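Local coordinates for protein pleckstrin homology domain-containing family A member 8 (Homo sapiens, PDB 5KDI) that binds simple glycosphingolipids in an all-helical GLTP-fold domain and probably transfers them between membranes, at residues Thr24-Leu38 / Lys50-Gln62. The protein carries 2 engineered substitutions. Residues are numbered along the deposited sequence; the frame is centred on the assembly and turned at random. Where two conformers were deposited one is given.
Sequences TEAFLASCYAVVPVL and KMDLVGNIKKVNQ. With 6S8 ((~{Z})-~{N}-[(~{E},2~{S},3~{R})-1-[(2~{R},3~{R},4~{S},5~{R},6~{R})-6-(hydroxymethyl)-3,4,5-tris(oxidanyl)oxan-2-yl]oxy-3-oxidanyl-octadec-4-en-2-yl]octadec-9-enamide), chain C.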
ATOM      1  N   THR A  24     -14.690   1.217   0.806  1.00 19.65           N
ATOM      2  CA  THR A  24     -13.990   0.217  -0.011  1.00 18.48           C
ATOM      3  C   THR A  24     -13.365   0.786  -1.286  1.00 18.60           C
ATOM      4  O   THR A  24     -12.196   0.554  -1.515  1.00 17.46           O
ATOM      5  CB  THR A  24     -14.988  -0.873  -0.403  1.00 17.01           C
ATOM      6  OG1 THR A  24     -15.556  -1.406   0.826  1.00 18.12           O
ATOM      7  CG2 THR A  24     -14.333  -2.003  -1.239  1.00 20.17           C
ATOM      8  N   GLU A  25     -14.152   1.489  -2.127  1.00 20.13           N
ATOM      9  CA  GLU A  25     -13.615   1.948  -3.425  1.00 20.53           C
ATOM     10  C   GLU A  25     -12.467   2.903  -3.247  1.00 19.72           C
ATOM     11  O   GLU A  25     -11.451   2.804  -3.934  1.00 20.60           O
ATOM     12  CB  GLU A  25     -14.660   2.559  -4.368  1.00 27.36           C
ATOM     13  CG  GLU A  25     -15.896   1.733  -4.668  1.00 33.41           C
ATOM     14  CD  GLU A  25     -16.785   2.388  -5.796  1.00 38.98           C
ATOM     15  OE1 GLU A  25     -16.344   3.377  -6.474  1.00 42.43           O
ATOM     16  OE2 GLU A  25     -17.962   1.941  -5.966  1.00 38.34           O
ATOM     17  N   ALA A  26     -12.618   3.874  -2.357  1.00 21.31           N
ATOM     18  CA  ALA A  26     -11.559   4.864  -2.160  1.00 19.42           C
ATOM     19  C   ALA A  26     -10.256   4.239  -1.666  1.00 17.88           C
ATOM     20  O   ALA A  26      -9.164   4.596  -2.115  1.00 18.61           O
ATOM     21  CB  ALA A  26     -12.022   6.001  -1.245  1.00 24.28           C
ATOM     22  N   PHE A  27     -10.358   3.307  -0.734  1.00 19.47           N
ATOM     23  CA  PHE A  27      -9.192   2.593  -0.257  1.00 16.14           C
ATOM     24  C   PHE A  27      -8.477   1.870  -1.388  1.00 14.77           C
ATOM     25  O   PHE A  27      -7.258   1.930  -1.502  1.00 19.03           O
ATOM     26  CB  PHE A  27      -9.571   1.683   0.918  1.00 16.41           C
ATOM     27  CG  PHE A  27      -8.376   0.990   1.521  1.00 18.58           C
ATOM     28  CD1 PHE A  27      -7.698   1.604   2.565  1.00 22.34           C
ATOM     29  CD2 PHE A  27      -7.951  -0.229   1.086  1.00 22.53           C
ATOM     30  CE1 PHE A  27      -6.620   1.011   3.144  1.00 27.03           C
ATOM     31  CE2 PHE A  27      -6.862  -0.868   1.700  1.00 24.61           C
ATOM     32  CZ  PHE A  27      -6.211  -0.231   2.705  1.00 25.35           C
ATOM     33  N   LEU A  28      -9.237   1.115  -2.191  1.00 16.60           N
ATOM     34  CA  LEU A  28      -8.647   0.328  -3.261  1.00 16.89           C
ATOM     35  C   LEU A  28      -8.001   1.264  -4.302  1.00 17.67           C
ATOM     36  O   LEU A  28      -6.975   0.932  -4.905  1.00 19.44           O
ATOM     37  CB  LEU A  28      -9.644  -0.617  -3.857  1.00 17.20           C
ATOM     38  CG  LEU A  28     -10.149  -1.741  -2.914  1.00 17.36           C
ATOM     39  CD1 LEU A  28     -11.179  -2.574  -3.669  1.00 20.37           C
ATOM     40  CD2 LEU A  28      -9.006  -2.625  -2.434  1.00 20.25           C
ATOM     41  N   ALA A  29      -8.610   2.431  -4.520  1.00 19.56           N
ATOM     42  CA  ALA A  29      -8.025   3.418  -5.472  1.00 20.18           C
ATOM     43  C   ALA A  29      -6.699   3.948  -4.989  1.00 20.87           C
ATOM     44  O   ALA A  29      -5.756   4.126  -5.782  1.00 20.97           O
ATOM     45  CB  ALA A  29      -9.009   4.572  -5.756  1.00 24.12           C
ATOM     46  N   SER A  30      -6.608   4.145  -3.691  1.00 19.54           N
ATOM     47  CA  SER A  30      -5.333   4.600  -3.099  1.00 17.88           C
ATOM     48  C   SER A  30      -4.261   3.510  -3.243  1.00 18.28           C
ATOM     49  O   SER A  30      -3.056   3.807  -3.468  1.00 22.50           O
ATOM     50  CB  SER A  30      -5.521   5.045  -1.645  1.00 19.73           C
ATOM     51  OG  SER A  30      -6.266   6.277  -1.634  1.00 22.30           O
ATOM     52  N   CYS A  31      -4.671   2.258  -3.080  1.00 18.74           N
ATOM     53  CA  CYS A  31      -3.720   1.158  -3.279  1.00 19.03           C
ATOM     54  C   CYS A  31      -3.256   1.112  -4.726  1.00 18.89           C
ATOM     55  O   CYS A  31      -2.057   0.929  -5.041  1.00 23.02           O
ATOM     56  CB  CYS A  31      -4.391  -0.158  -2.868  1.00 18.52           C
ATOM     57  SG  CYS A  31      -4.750  -0.376  -1.117  1.00 20.66           S
ATOM     58  N   TYR A  32      -4.199   1.272  -5.646  1.00 17.67           N
ATOM     59  CA  TYR A  32      -3.846   1.170  -7.064  1.00 20.28           C
ATOM     60  C   TYR A  32      -2.895   2.305  -7.531  1.00 22.24           C
ATOM     61  O   TYR A  32      -2.071   2.108  -8.414  1.00 24.09           O
ATOM     62  CB  TYR A  32      -5.105   1.215  -7.923  1.00 20.63           C
ATOM     63  CG  TYR A  32      -4.709   1.025  -9.368  1.00 26.75           C
ATOM     64  CD1 TYR A  32      -4.421  -0.192  -9.846  1.00 25.94           C
ATOM     65  CD2 TYR A  32      -4.489   2.109 -10.191  1.00 29.48           C
ATOM     66  CE1 TYR A  32      -4.000  -0.395 -11.190  1.00 27.44           C
ATOM     67  CE2 TYR A  32      -3.995   1.954 -11.501  1.00 32.01           C
ATOM     68  CZ  TYR A  32      -3.784   0.664 -11.977  1.00 30.52           C
ATOM     69  OH  TYR A  32      -3.359   0.476 -13.227  1.00 35.11           O
ATOM     70  N   ALA A  33      -3.000   3.453  -6.894  1.00 23.19           N
ATOM     71  CA  ALA A  33      -2.342   4.678  -7.378  1.00 23.14           C
ATOM     72  C   ALA A  33      -0.849   4.536  -7.534  1.00 21.98           C
ATOM     73  O   ALA A  33      -0.229   5.211  -8.367  1.00 22.88           O
ATOM     74  CB  ALA A  33      -2.691   5.867  -6.456  1.00 24.57           C
ATOM     75  N   VAL A  34      -0.220   3.646  -6.752  1.00 21.42           N
ATOM     76  CA  VAL A  34       1.236   3.464  -6.883  1.00 24.53           C
ATOM     77  C   VAL A  34       1.642   2.642  -8.100  1.00 23.88           C
ATOM     78  O   VAL A  34       2.840   2.609  -8.452  1.00 23.38           O
ATOM     79  CB  VAL A  34       1.899   2.907  -5.618  1.00 26.68           C
ATOM     80  CG1 VAL A  34       1.587   3.769  -4.382  1.00 27.33           C
ATOM     81  CG2 VAL A  34       1.478   1.472  -5.398  1.00 24.52           C
ATOM     82  N   VAL A  35       0.690   1.925  -8.684  1.00 22.40           N
ATOM     83  CA  VAL A  35       1.000   1.034  -9.846  1.00 22.89           C
ATOM     84  C   VAL A  35       1.680   1.777 -11.014  1.00 23.22           C
ATOM     85  O   VAL A  35       2.752   1.330 -11.499  1.00 23.65           O
ATOM     86  CB  VAL A  35      -0.248   0.176 -10.225  1.00 21.74           C
ATOM     87  CG1 VAL A  35      -0.119  -0.534 -11.569  1.00 23.86           C
ATOM     88  CG2 VAL A  35      -0.545  -0.819  -9.117  1.00 26.03           C
ATOM     89  N   PRO A  36       1.144   2.937 -11.414  1.00 24.07           N
ATOM     90  CA  PRO A  36       1.803   3.675 -12.499  1.00 24.68           C
ATOM     91  C   PRO A  36       3.196   4.198 -12.148  1.00 26.00           C
ATOM     92  O   PRO A  36       4.035   4.345 -13.039  1.00 27.73           O
ATOM     93  CB  PRO A  36       0.849   4.849 -12.753  1.00 32.05           C
ATOM     94  CG  PRO A  36      -0.484   4.327 -12.345  1.00 36.23           C
ATOM     95  CD  PRO A  36      -0.232   3.449 -11.183  1.00 24.62           C
ATOM     96  N   VAL A  37       3.424   4.454 -10.863  1.00 25.61           N
ATOM     97  CA  VAL A  37       4.758   4.839 -10.429  1.00 25.20           C
ATOM     98  C   VAL A  37       5.701   3.669 -10.583  1.00 25.46           C
ATOM     99  O   VAL A  37       6.815   3.847 -11.073  1.00 25.30           O
ATOM    100  CB  VAL A  37       4.799   5.422  -9.002  1.00 25.02           C
ATOM    101  CG1 VAL A  37       6.210   5.884  -8.647  1.00 29.90           C
ATOM    102  CG2 VAL A  37       3.798   6.577  -8.876  1.00 25.43           C
ATOM    103  N   LEU A  38       5.255   2.473 -10.180  1.00 24.09           N
ATOM    104  CA  LEU A  38       6.104   1.241 -10.341  1.00 24.83           C
ATOM    105  C   LEU A  38       6.435   1.057 -11.825  1.00 26.06           C
ATOM    106  O   LEU A  38       7.579   0.717 -12.192  1.00 27.22           O
ATOM    107  CB  LEU A  38       5.367   0.007  -9.834  1.00 26.13           C
ATOM    108  CG  LEU A  38       5.216  -0.123  -8.313  1.00 27.54           C
ATOM    109  CD1 LEU A  38       4.152  -1.183  -7.856  1.00 32.40           C
ATOM    110  CD2 LEU A  38       6.592  -0.387  -7.686  1.00 32.33           C
ATOM    111  N   LYS A  50       3.663  -5.064  -8.923  1.00 18.96           N
ATOM    112  CA  LYS A  50       2.470  -4.641  -9.625  1.00 20.35           C
ATOM    113  C   LYS A  50       1.447  -5.800  -9.633  1.00 18.36           C
ATOM    114  O   LYS A  50       0.241  -5.620  -9.362  1.00 18.34           O
ATOM    115  CB  LYS A  50       2.751  -4.163 -11.081  1.00 21.70           C
ATOM    116  CG  LYS A  50       1.505  -4.049 -12.017  1.00 21.33           C
ATOM    117  CD  LYS A  50       1.912  -3.375 -13.343  1.00 23.55           C
ATOM    118  CE  LYS A  50       0.633  -3.038 -14.166  1.00 25.49           C
ATOM    119  NZ  LYS A  50       0.948  -2.407 -15.490  1.00 29.84           N
ATOM    120  N   MET A  51       1.880  -6.989 -10.027  1.00 17.91           N
ATOM    121  CA  MET A  51       0.978  -8.104 -10.093  1.00 18.64           C
ATOM    122  C   MET A  51       0.340  -8.465  -8.745  1.00 17.39           C
ATOM    123  O   MET A  51      -0.870  -8.750  -8.662  1.00 17.15           O
ATOM    124  CB  MET A  51       1.694  -9.340 -10.693  1.00 19.20           C
ATOM    125  CG  MET A  51       1.927  -9.281 -12.182  1.00 23.87           C
ATOM    126  SD  MET A  51       2.560 -10.738 -12.939  1.00 24.26           S
ATOM    127  CE  MET A  51       4.058 -10.909 -12.093  1.00 22.87           C
ATOM    128  N   ASP A  52       1.136  -8.358  -7.661  1.00 18.04           N
ATOM    129  CA  ASP A  52       0.623  -8.598  -6.366  1.00 17.23           C
ATOM    130  C   ASP A  52      -0.485  -7.625  -5.971  1.00 16.25           C
ATOM    131  O   ASP A  52      -1.580  -8.049  -5.489  1.00 17.19           O
ATOM    132  CB  ASP A  52       1.735  -8.675  -5.328  1.00 19.81           C
ATOM    133  CG  ASP A  52       1.232  -9.157  -4.011  1.00 20.62           C
ATOM    134  OD1 ASP A  52       1.324 -10.379  -3.722  1.00 23.51           O
ATOM    135  OD2 ASP A  52       0.758  -8.318  -3.236  1.00 24.60           O
ATOM    136  N   LEU A  53      -0.187  -6.353  -6.117  1.00 17.77           N
ATOM    137  CA  LEU A  53      -1.112  -5.300  -5.788  1.00 18.05           C
ATOM    138  C   LEU A  53      -2.406  -5.417  -6.608  1.00 16.68           C
ATOM    139  O   LEU A  53      -3.485  -5.393  -6.045  1.00 17.82           O
ATOM    140  CB  LEU A  53      -0.538  -3.931  -6.008  0.80 20.37           C
ATOM    141  CG  LEU A  53       0.439  -3.411  -4.989  0.80 20.98           C
ATOM    142  CD1 LEU A  53       0.978  -2.076  -5.523  0.80 23.36           C
ATOM    143  CD2 LEU A  53      -0.231  -3.282  -3.649  0.80 29.93           C
ATOM    144  N   VAL A  54      -2.282  -5.511  -7.916  1.00 17.21           N
ATOM    145  CA  VAL A  54      -3.439  -5.590  -8.788  1.00 16.88           C
ATOM    146  C   VAL A  54      -4.293  -6.813  -8.433  1.00 17.27           C
ATOM    147  O   VAL A  54      -5.537  -6.765  -8.408  1.00 18.78           O
ATOM    148  CB  VAL A  54      -2.984  -5.577 -10.275  1.00 17.90           C
ATOM    149  CG1 VAL A  54      -4.073  -5.998 -11.222  1.00 22.89           C
ATOM    150  CG2 VAL A  54      -2.452  -4.163 -10.667  1.00 22.13           C
ATOM    151  N   GLY A  55      -3.612  -7.922  -8.161  1.00 16.79           N
ATOM    152  CA  GLY A  55      -4.330  -9.118  -7.869  1.00 17.67           C
ATOM    153  C   GLY A  55      -5.129  -9.017  -6.579  1.00 17.49           C
ATOM    154  O   GLY A  55      -6.241  -9.525  -6.511  1.00 17.45           O
ATOM    155  N   ASN A  56      -4.539  -8.419  -5.563  1.00 16.22           N
ATOM    156  CA  ASN A  56      -5.260  -8.285  -4.301  1.00 15.78           C
ATOM    157  C   ASN A  56      -6.433  -7.259  -4.389  1.00 16.93           C
ATOM    158  O   ASN A  56      -7.506  -7.478  -3.809  1.00 16.82           O
ATOM    159  CB  ASN A  56      -4.356  -7.954  -3.147  1.00 15.14           C
ATOM    160  CG  ASN A  56      -3.531  -9.120  -2.726  1.00 16.66           C
ATOM    161  OD1 ASN A  56      -4.046 -10.228  -2.719  1.00 19.24           O
ATOM    162  ND2 ASN A  56      -2.230  -8.888  -2.405  1.00 19.82           N
ATOM    163  N   ILE A  57      -6.219  -6.177  -5.114  1.00 16.68           N
ATOM    164  CA  ILE A  57      -7.262  -5.197  -5.341  1.00 16.94           C
ATOM    165  C   ILE A  57      -8.429  -5.918  -6.058  1.00 18.70           C
ATOM    166  O   ILE A  57      -9.617  -5.783  -5.670  1.00 17.21           O
ATOM    167  CB  ILE A  57      -6.762  -3.994  -6.146  1.00 18.73           C
ATOM    168  CG1 ILE A  57      -5.699  -3.204  -5.335  1.00 18.65           C
ATOM    169  CG2 ILE A  57      -7.959  -3.179  -6.667  1.00 18.52           C
ATOM    170  CD1 ILE A  57      -4.895  -2.190  -6.140  1.00 19.81           C
ATOM    171  N   LYS A  58      -8.095  -6.760  -7.059  1.00 16.48           N
ATOM    172  CA  LYS A  58      -9.130  -7.500  -7.808  1.00 17.63           C
ATOM    173  C   LYS A  58      -9.963  -8.380  -6.862  1.00 16.99           C
ATOM    174  O   LYS A  58     -11.184  -8.401  -6.932  1.00 18.63           O
ATOM    175  CB  LYS A  58      -8.497  -8.377  -8.856  1.00 18.17           C
ATOM    176  CG  LYS A  58      -9.474  -9.238  -9.684  1.00 22.91           C
ATOM    177  CD  LYS A  58      -8.735 -10.251 -10.554  1.00 28.13           C
ATOM    178  CE  LYS A  58      -8.157 -11.400  -9.745  1.00 31.44           C
ATOM    179  NZ  LYS A  58      -7.754 -12.616 -10.550  1.00 31.54           N
ATOM    180  N   LYS A  59      -9.278  -9.116  -6.001  1.00 16.91           N
ATOM    181  CA  LYS A  59      -9.968 -10.021  -5.105  1.00 18.15           C
ATOM    182  C   LYS A  59     -10.886  -9.315  -4.088  1.00 15.73           C
ATOM    183  O   LYS A  59     -11.981  -9.830  -3.782  1.00 18.03           O
ATOM    184  CB  LYS A  59      -8.961 -10.934  -4.430  1.00 18.82           C
ATOM    185  CG  LYS A  59      -8.363 -11.924  -5.438  1.00 19.96           C
ATOM    186  CD  LYS A  59      -7.606 -12.987  -4.801  1.00 29.91           C
ATOM    187  CE  LYS A  59      -6.304 -12.535  -4.367  1.00 26.68           C
ATOM    188  NZ  LYS A  59      -5.561 -13.751  -3.854  1.00 33.37           N
ATOM    189  N   VAL A  60     -10.493  -8.163  -3.613  1.00 15.70           N
ATOM    190  CA  VAL A  60     -11.401  -7.393  -2.786  1.00 16.40           C
ATOM    191  C   VAL A  60     -12.599  -6.855  -3.613  1.00 16.84           C
ATOM    192  O   VAL A  60     -13.750  -6.973  -3.203  1.00 18.28           O
ATOM    193  CB  VAL A  60     -10.689  -6.266  -1.994  1.00 15.65           C
ATOM    194  CG1 VAL A  60     -11.705  -5.516  -1.086  1.00 17.32           C
ATOM    195  CG2 VAL A  60      -9.558  -6.867  -1.155  1.00 15.36           C
ATOM    196  N   ASN A  61     -12.278  -6.303  -4.764  1.00 18.28           N
ATOM    197  CA  ASN A  61     -13.286  -5.734  -5.633  1.00 19.08           C
ATOM    198  C   ASN A  61     -14.304  -6.774  -6.076  1.00 18.87           C
ATOM    199  O   ASN A  61     -15.517  -6.472  -6.173  1.00 22.69           O
ATOM    200  CB  ASN A  61     -12.615  -5.049  -6.785  1.00 20.84           C
ATOM    201  CG  ASN A  61     -13.515  -4.132  -7.488  1.00 29.04           C
ATOM    202  OD1 ASN A  61     -13.997  -3.154  -6.908  1.00 39.62           O
ATOM    203  ND2 ASN A  61     -13.842  -4.507  -8.733  1.00 33.02           N
ATOM    204  N   GLN A  62     -13.844  -8.007  -6.325  1.00 18.83           N
ATOM    205  CA  GLN A  62     -14.728  -9.080  -6.736  1.00 24.10           C
ATOM    206  C   GLN A  62     -15.835  -9.355  -5.712  1.00 24.73           C
ATOM    207  O   GLN A  62     -16.937  -9.684  -6.087  1.00 24.99           O
ATOM    208  CB  GLN A  62     -13.952 -10.367  -6.996  1.00 27.52           C
ATOM    209  CG  GLN A  62     -13.279 -10.419  -8.305  1.00 31.76           C
ATOM    210  CD  GLN A  62     -12.357 -11.683  -8.492  1.00 36.60           C
ATOM    211  OE1 GLN A  62     -11.981 -12.439  -7.531  1.00 45.32           O
ATOM    212  NE2 GLN A  62     -11.961 -11.875  -9.739  1.00 51.34           N
TER
HETATM  213  C1  6S8 C 601       2.542 -13.170  -1.181  1.00 21.28           C
HETATM  214  C2  6S8 C 601       3.666 -12.195  -1.447  1.00 21.46           C
HETATM  215  N2  6S8 C 601       3.128 -10.842  -1.415  1.00 20.64           N
HETATM  216  C3  6S8 C 601       4.290 -12.487  -2.842  1.00 25.68           C
HETATM  217  O3  6S8 C 601       4.730 -13.861  -2.822  1.00 30.41           O
HETATM  218  C4  6S8 C 601       5.423 -11.561  -3.094  1.00 23.94           C
HETATM  219  C5  6S8 C 601       5.405 -10.721  -4.131  1.00 29.02           C
HETATM  220  C6  6S8 C 601       6.492  -9.752  -4.503  1.00 32.02           C
HETATM  221  C7  6S8 C 601       7.680  -9.630  -3.583  1.00 37.44           C
HETATM  222  C8  6S8 C 601       8.745  -9.037  -4.462  1.00 44.50           C
HETATM  223  C9  6S8 C 601       9.643  -8.238  -3.590  1.00 45.28           C
HETATM  224  C10 6S8 C 601       8.985  -6.916  -3.295  1.00 38.89           C
HETATM  225  C11 6S8 C 601       9.808  -5.756  -3.886  1.00 40.96           C
HETATM  226  C12 6S8 C 601       9.524  -4.500  -3.080  1.00 45.28           C
HETATM  227  C13 6S8 C 601       9.135  -3.268  -3.884  1.00 53.47           C
HETATM  228  C14 6S8 C 601      10.276  -2.546  -4.581  1.00 40.01           C
HETATM  229  C15 6S8 C 601      10.037  -1.030  -4.635  1.00 45.66           C
HETATM  230  C16 6S8 C 601      10.225  -0.324  -5.966  1.00 44.08           C
HETATM  231  C17 6S8 C 601      11.190   0.869  -6.050  1.00 44.44           C
HETATM  232  C18 6S8 C 601      10.800   2.122  -5.280  1.00 40.06           C
HETATM  233  C1A 6S8 C 601       0.192 -13.381  -1.657  1.00 21.49           C
HETATM  234  O1A 6S8 C 601       1.482 -13.051  -2.129  1.00 23.08           O
HETATM  235  C2A 6S8 C 601      -0.844 -12.689  -2.498  1.00 21.92           C
HETATM  236  O2A 6S8 C 601      -0.659 -11.267  -2.363  1.00 20.65           O
HETATM  237  C3A 6S8 C 601      -2.257 -13.160  -2.158  1.00 21.93           C
HETATM  238  O3A 6S8 C 601      -3.169 -12.599  -3.074  1.00 24.16           O
HETATM  239  C4A 6S8 C 601      -2.306 -14.676  -2.185  1.00 25.23           C
HETATM  240  O4A 6S8 C 601      -2.296 -15.165  -3.524  1.00 32.55           O
HETATM  241  O5A 6S8 C 601      -0.010 -17.278  -0.741  1.00 44.65           O
HETATM  242  C5M 6S8 C 601      -1.194 -15.253  -1.329  1.00 25.43           C
HETATM  243  C6A 6S8 C 601      -1.200 -16.758  -1.370  1.00 32.81           C
HETATM  244  O6A 6S8 C 601       0.064 -14.777  -1.816  1.00 24.30           O
HETATM  245  CAA 6S8 C 601       3.605  -9.893  -0.624  1.00 21.73           C
HETATM  246  OAA 6S8 C 601       4.472 -10.058   0.231  1.00 26.78           O
HETATM  247  CAB 6S8 C 601       2.941  -8.561  -0.804  1.00 26.44           C
HETATM  248  CAC 6S8 C 601       3.863  -8.021  -1.936  1.00 29.31           C
HETATM  249  CAD 6S8 C 601       4.370  -6.698  -1.555  1.00 44.47           C
HETATM  250  CAE 6S8 C 601       3.834  -5.742  -2.582  1.00 36.54           C
HETATM  251  CAF 6S8 C 601       4.363  -4.376  -2.170  1.00 30.30           C
HETATM  252  CAG 6S8 C 601       3.232  -3.332  -2.178  1.00 42.56           C
HETATM  253  CAH 6S8 C 601       3.734  -1.983  -2.706  1.00 49.00           C
HETATM  254  CAI 6S8 C 601       4.685  -1.438  -1.681  1.00 38.14           C
HETATM  255  CAJ 6S8 C 601       5.811  -0.784  -1.981  1.00 43.39           C
HETATM  256  CAK 6S8 C 601       6.275  -0.460  -3.365  1.00 54.93           C
HETATM  257  CAL 6S8 C 601       7.204   0.724  -3.070  1.00 57.10           C
HETATM  258  CAM 6S8 C 601       7.456   1.636  -4.252  1.00 65.89           C
HETATM  259  CAN 6S8 C 601       6.165   2.202  -4.763  1.00 50.60           C
HETATM  260  CAO 6S8 C 601       6.415   3.550  -5.399  1.00 40.09           C
HETATM  261  CAP 6S8 C 601       6.220   4.690  -4.438  1.00 45.18           C
HETATM  262  CAQ 6S8 C 601       5.321   5.740  -5.005  1.00 48.69           C
HETATM  263  CAR 6S8 C 601       4.534   6.291  -3.884  1.00 41.99           C
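In the GLTP fold of this protein, helix 24-32 packs near-antiparallel against 50-62, and 34-38 with 50-62 walls part of the glycolipid pocket. The two short axes approach to 10.1 Å at 169°. I57 and L28 pack centrally. I57 CD1 presses on the backbone of Y32, 3.6 Å from Y32 N, and also meets C31 CB. CG1 of I57 lies beside its own backbone N (chi1 -65°), and this carries CD1 to the backbone of Y32. CG2, the other branch, faces L28 CB. Both methyls of L28 rest on V60.

V35, the last residue of the type I turn 32-35, splits its two methyls. V35 CG1 meets K50 CE at 3.7 Å, across the extended lysine chain. CG2 touches L53 and V54. V54 CG2 also lies at the edge of the Y32 ring, while V35 CB lies over one face of the ring, toward its rim.

L53 has two conformers, so its contacts are less certain. In one, L53 CD1 is shared by V34 CG2, 3.6 Å away, and L38 CD1, and L53 CD2 is 3.8 Å from 6S8 CAG. V34 CG1 faces the acyl chain, and L38 CD2 touches both lipid chains.

A neighbouring flank of 50-62 binds the sugar and the ceramide amide. D52 OD1 accepts both 6S8 O2A at 2.6 Å and the amide 6S8 N2 at 3.0 Å. N56 takes O3A on OD1 and gives ND2 to O2A. K59 NZ donates to O3A, and H137 adds a further bond to the lipid.

Helix 93-115 backs N56, helix 74-83 touches T24 and V60, and Y185 of helix 172-202 packs on V34.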